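Local coordinates for protein hydroquinone dioxygenase small subunit (Pseudomonas sp., PDB 4ZXA) that forms, with a large subunit, a cupin-type hydroquinone 1,2-dioxygenase of the iron(II)-dependent class, which probably cleaves the ring of hydroquinone, at residues 32-43 against 160-168. Sequence-based numbering, arbitrary orientation.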
loop_
_atom_site.group_PDB
_atom_site.type_symbol
_atom_site.label_atom_id
_atom_site.label_comp_id
_atom_site.label_asym_id
_atom_site.label_seq_id
_atom_site.Cartn_x
_atom_site.Cartn_y
_atom_site.Cartn_z
ATOM N N ALA A 32 3.931 19.261 -21.830
ATOM C CA ALA A 32 2.577 18.764 -22.048
ATOM C C ALA A 32 2.381 18.275 -23.486
ATOM O O ALA A 32 1.616 17.344 -23.735
ATOM C CB ALA A 32 1.554 19.841 -21.693
ATOM N N ARG A 33 3.069 18.921 -24.423
ATOM C CA ARG A 33 3.155 18.462 -25.813
ATOM C C ARG A 33 3.213 16.945 -25.934
ATOM O O ARG A 33 2.535 16.343 -26.756
ATOM C CB ARG A 33 4.464 18.958 -26.424
ATOM C CG ARG A 33 4.414 20.275 -27.103
ATOM C CD ARG A 33 5.451 20.301 -28.203
ATOM N NE ARG A 33 6.824 20.321 -27.703
ATOM C CZ ARG A 33 7.826 19.617 -28.227
ATOM N NH1 ARG A 33 7.612 18.806 -29.265
ATOM N NH2 ARG A 33 9.045 19.720 -27.708
ATOM N N HIS A 34 4.076 16.339 -25.130
ATOM C CA HIS A 34 4.410 14.935 -25.306
ATOM C C HIS A 34 3.193 14.016 -25.182
ATOM O O HIS A 34 3.202 12.905 -25.712
ATOM C CB HIS A 34 5.545 14.526 -24.348
ATOM C CG HIS A 34 6.846 15.229 -24.613
ATOM N ND1 HIS A 34 7.709 15.613 -23.604
ATOM C CD2 HIS A 34 7.433 15.617 -25.774
ATOM C CE1 HIS A 34 8.765 16.209 -24.131
ATOM N NE2 HIS A 34 8.623 16.225 -25.444
ATOM N N TYR A 35 2.138 14.493 -24.521
ATOM C CA TYR A 35 0.979 13.652 -24.202
ATOM C C TYR A 35 -0.177 13.770 -25.190
ATOM O O TYR A 35 -1.245 13.197 -24.964
ATOM C CB TYR A 35 0.481 13.931 -22.772
ATOM C CG TYR A 35 1.549 13.692 -21.739
ATOM C CD1 TYR A 35 1.789 12.421 -21.250
ATOM C CD2 TYR A 35 2.348 14.733 -21.281
ATOM C CE1 TYR A 35 2.796 12.193 -20.312
ATOM C CE2 TYR A 35 3.360 14.517 -20.344
ATOM C CZ TYR A 35 3.576 13.241 -19.867
ATOM O OH TYR A 35 4.556 13.004 -18.943
ATOM N N ALA A 36 0.032 14.505 -26.278
ATOM C CA ALA A 36 -1.013 14.706 -27.291
ATOM C C ALA A 36 -2.417 14.752 -26.676
ATOM O O ALA A 36 -3.306 14.010 -27.065
ATOM C CB ALA A 36 -0.931 13.621 -28.373
ATOM N N PHE A 37 -2.595 15.637 -25.705
ATOM C CA PHE A 37 -3.775 15.628 -24.844
ATOM C C PHE A 37 -4.916 16.486 -25.386
ATOM O O PHE A 37 -4.830 17.714 -25.367
ATOM C CB PHE A 37 -3.384 16.129 -23.458
ATOM C CG PHE A 37 -4.381 15.796 -22.390
ATOM C CD1 PHE A 37 -4.278 14.612 -21.680
ATOM C CD2 PHE A 37 -5.421 16.673 -22.090
ATOM C CE1 PHE A 37 -5.199 14.297 -20.682
ATOM C CE2 PHE A 37 -6.348 16.372 -21.098
ATOM C CZ PHE A 37 -6.236 15.182 -20.390
ATOM N N SER A 38 -5.976 15.848 -25.866
ATOM C CA SER A 38 -7.156 16.592 -26.299
ATOM C C SER A 38 -8.427 16.038 -25.659
ATOM O O SER A 38 -8.368 15.174 -24.795
ATOM C CB SER A 38 -7.282 16.568 -27.821
ATOM O OG SER A 38 -7.670 15.288 -28.277
ATOM N N ASN A 39 -9.578 16.545 -26.085
ATOM C CA ASN A 39 -10.863 16.064 -25.585
ATOM C C ASN A 39 -11.860 16.014 -26.736
ATOM O O ASN A 39 -12.059 17.012 -27.422
ATOM C CB ASN A 39 -11.365 16.981 -24.478
ATOM C CG ASN A 39 -12.714 16.568 -23.956
ATOM O OD1 ASN A 39 -13.725 16.696 -24.652
ATOM N ND2 ASN A 39 -12.749 16.082 -22.714
ATOM N N ILE A 40 -12.473 14.856 -26.960
ATOM C CA ILE A 40 -13.243 14.640 -28.187
ATOM C C ILE A 40 -14.434 15.609 -28.303
ATOM O O ILE A 40 -14.922 15.902 -29.397
ATOM C CB ILE A 40 -13.740 13.177 -28.329
ATOM C CG1 ILE A 40 -14.640 12.779 -27.155
ATOM C CG2 ILE A 40 -12.577 12.206 -28.441
ATOM C CD1 ILE A 40 -15.391 11.491 -27.416
ATOM N N PHE A 41 -14.888 16.113 -27.167
ATOM C CA PHE A 41 -16.021 17.002 -27.168
ATOM C C PHE A 41 -15.598 18.407 -27.559
ATOM O O PHE A 41 -16.217 19.016 -28.425
ATOM C CB PHE A 41 -16.786 16.913 -25.845
ATOM C CG PHE A 41 -17.378 15.559 -25.619
ATOM C CD1 PHE A 41 -18.428 15.126 -26.397
ATOM C CD2 PHE A 41 -16.836 14.687 -24.688
ATOM C CE1 PHE A 41 -18.952 13.862 -26.233
ATOM C CE2 PHE A 41 -17.364 13.417 -24.511
ATOM C CZ PHE A 41 -18.420 13.004 -25.288
ATOM N N GLU A 42 -14.529 18.902 -26.956
ATOM C CA GLU A 42 -13.936 20.144 -27.421
ATOM C C GLU A 42 -13.641 20.044 -28.918
ATOM O O GLU A 42 -13.964 20.952 -29.692
ATOM C CB GLU A 42 -12.660 20.485 -26.635
ATOM C CG GLU A 42 -12.140 21.887 -26.906
ATOM C CD GLU A 42 -11.110 22.329 -25.891
ATOM O OE1 GLU A 42 -10.157 21.562 -25.620
ATOM O OE2 GLU A 42 -11.266 23.446 -25.347
ATOM N N VAL A 43 -13.047 18.933 -29.332
ATOM C CA VAL A 43 -12.707 18.768 -30.741
ATOM C C VAL A 43 -13.921 18.875 -31.691
ATOM O O VAL A 43 -13.892 19.634 -32.659
ATOM C CB VAL A 43 -11.898 17.471 -31.009
ATOM C CG1 VAL A 43 -11.866 17.160 -32.509
ATOM C CG2 VAL A 43 -10.472 17.601 -30.464
ATOM N N GLU A 160 -5.241 16.217 -39.681
ATOM C CA GLU A 160 -4.402 16.403 -38.518
ATOM C C GLU A 160 -4.286 17.884 -38.194
ATOM O O GLU A 160 -4.005 18.709 -39.070
ATOM C CB GLU A 160 -3.013 15.810 -38.747
ATOM C CG GLU A 160 -2.984 14.290 -38.794
ATOM C CD GLU A 160 -1.591 13.761 -39.098
ATOM O OE1 GLU A 160 -1.218 13.722 -40.287
ATOM O OE2 GLU A 160 -0.856 13.411 -38.153
ATOM N N LYS A 161 -4.513 18.224 -36.931
ATOM C CA LYS A 161 -4.335 19.596 -36.486
ATOM C C LYS A 161 -3.972 19.601 -35.017
ATOM O O LYS A 161 -4.638 20.246 -34.195
ATOM C CB LYS A 161 -5.587 20.441 -36.758
ATOM C CG LYS A 161 -6.939 19.789 -36.422
ATOM C CD LYS A 161 -7.926 20.854 -35.953
ATOM C CE LYS A 161 -9.340 20.641 -36.500
ATOM N NZ LYS A 161 -10.346 21.522 -35.776
ATOM N N TRP A 162 -2.907 18.869 -34.701
ATOM C CA TRP A 162 -2.490 18.664 -33.321
ATOM C C TRP A 162 -2.324 19.979 -32.558
ATOM O O TRP A 162 -2.839 20.134 -31.455
ATOM C CB TRP A 162 -1.208 17.806 -33.261
ATOM C CG TRP A 162 -1.360 16.499 -33.996
ATOM C CD1 TRP A 162 -0.952 16.227 -35.263
ATOM C CD2 TRP A 162 -1.987 15.299 -33.508
ATOM N NE1 TRP A 162 -1.289 14.939 -35.605
ATOM C CE2 TRP A 162 -1.925 14.347 -34.547
ATOM C CE3 TRP A 162 -2.603 14.944 -32.295
ATOM C CZ2 TRP A 162 -2.444 13.055 -34.414
ATOM C CZ3 TRP A 162 -3.121 13.665 -32.164
ATOM C CH2 TRP A 162 -3.038 12.734 -33.223
ATOM N N ALA A 163 -1.616 20.931 -33.144
ATOM C CA ALA A 163 -1.323 22.172 -32.434
ATOM C C ALA A 163 -2.610 22.894 -32.043
ATOM O O ALA A 163 -2.650 23.622 -31.052
ATOM C CB ALA A 163 -0.412 23.074 -33.265
ATOM N N GLU A 164 -3.668 22.656 -32.804
ATOM C CA GLU A 164 -4.953 23.275 -32.527
ATOM C C GLU A 164 -5.711 22.592 -31.395
ATOM O O GLU A 164 -6.428 23.259 -30.641
ATOM C CB GLU A 164 -5.841 23.238 -33.763
ATOM C CG GLU A 164 -5.497 24.217 -34.855
ATOM C CD GLU A 164 -6.543 24.180 -35.961
ATOM O OE1 GLU A 164 -7.744 24.372 -35.643
ATOM O OE2 GLU A 164 -6.176 23.931 -37.131
ATOM N N ILE A 165 -5.584 21.268 -31.293
ATOM C CA ILE A 165 -6.431 20.512 -30.364
ATOM C C ILE A 165 -5.772 20.023 -29.066
ATOM O O ILE A 165 -6.472 19.753 -28.096
ATOM C CB ILE A 165 -7.130 19.313 -31.041
ATOM C CG1 ILE A 165 -6.112 18.369 -31.694
ATOM C CG2 ILE A 165 -8.147 19.790 -32.038
ATOM C CD1 ILE A 165 -6.633 16.941 -31.838
ATOM N N CYS A 166 -4.449 19.904 -29.041
ATOM C CA CYS A 166 -3.774 19.338 -27.868
ATOM C C CYS A 166 -3.151 20.403 -26.993
ATOM O O CYS A 166 -2.819 21.486 -27.463
ATOM C CB CYS A 166 -2.696 18.342 -28.290
ATOM S SG CYS A 166 -3.332 17.004 -29.301
ATOM N N LEU A 167 -2.984 20.075 -25.719
ATOM C CA LEU A 167 -2.309 20.959 -24.788
ATOM C C LEU A 167 -0.880 21.180 -25.227
ATOM O O LEU A 167 -0.277 20.315 -25.850
ATOM C CB LEU A 167 -2.309 20.356 -23.396
ATOM C CG LEU A 167 -3.675 20.190 -22.751
ATOM C CD1 LEU A 167 -3.499 19.562 -21.366
ATOM C CD2 LEU A 167 -4.354 21.561 -22.662
ATOM N N LYS A 168 -0.336 22.341 -24.880
ATOM C CA LYS A 168 0.990 22.730 -25.321
ATOM C C LYS A 168 1.694 23.489 -24.195
ATOM O O LYS A 168 2.360 22.901 -23.329
ATOM C CB LYS A 168 0.875 23.591 -26.581
ATOM C CG LYS A 168 2.182 23.862 -27.314
ATOM C CD LYS A 168 1.979 23.721 -28.828
ATOM C CE LYS A 168 3.133 24.317 -29.636
ATOM N NZ LYS A 168 4.461 23.903 -29.094
ATOM O OXT LYS A 168 1.603 24.715 -24.115
HETATM O O HOH W 1 -0.647 17.574 -25.471
HETATM O O HOH W 2 4.375 21.470 -24.266
HETATM O O HOH W 3 -6.287 20.251 -25.443
HETATM O O HOH W 4 -9.314 19.268 -27.253
#
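Leu167 N donates to Phe37 O over 3.0 Å, the one direct hydrogen bond between residues 32-43 and the C-terminal segment 160-168, and shows how a chain end can be tied down by a few backbone atoms and some well-placed waters. The same carbonyl oxygen also receives a CA-H contact from Cys166 and a bond from a water that donates in addition to Ile165 O. A second water joins Phe37 N to the carbonyls of Ala32 and Leu167; others link Arg33 N to Lys168 O, and Ile165 O to Asn39 N and Glu42 OE1. Round this polar seam the side chains close in. With CG anti to the backbone N (chi1 -163°), the Phe37 ring runs alongside Leu167, whose CD1 comes obliquely to within 3.5 Å of ring atom CD2. Cutting Leu167 back to an alanine would probably open a gap beside the Phe37 ring and lose packing against Val25. Val43 CG2 and Ile165 CG2 meet 3.6 Å apart, while Cys166 SG lies 3.6 Å from Ala36 C and at the edge of the Trp162 ring. Trp162 NE1 donates nearly straight, in the plane of its ring, to Glu160 OE2 at 3.0 Å, a bond that helps fix the turn of the indole. The aliphatic part of Arg33 runs beside Lys168, but its guanidinium turns to Glu31 and to Glu338 of the large subunit. Further along, Asn39 caps helix 40-45, its OD1 accepting from Phe41 N and Glu42 N. Strand 24-27 packs through Val25 against Phe37 and Leu167, strand 52-58 lies against Trp162 and Val43, and strand 38-39 joins an antiparallel ladder with the large subunit, carrying the sheet across the interface.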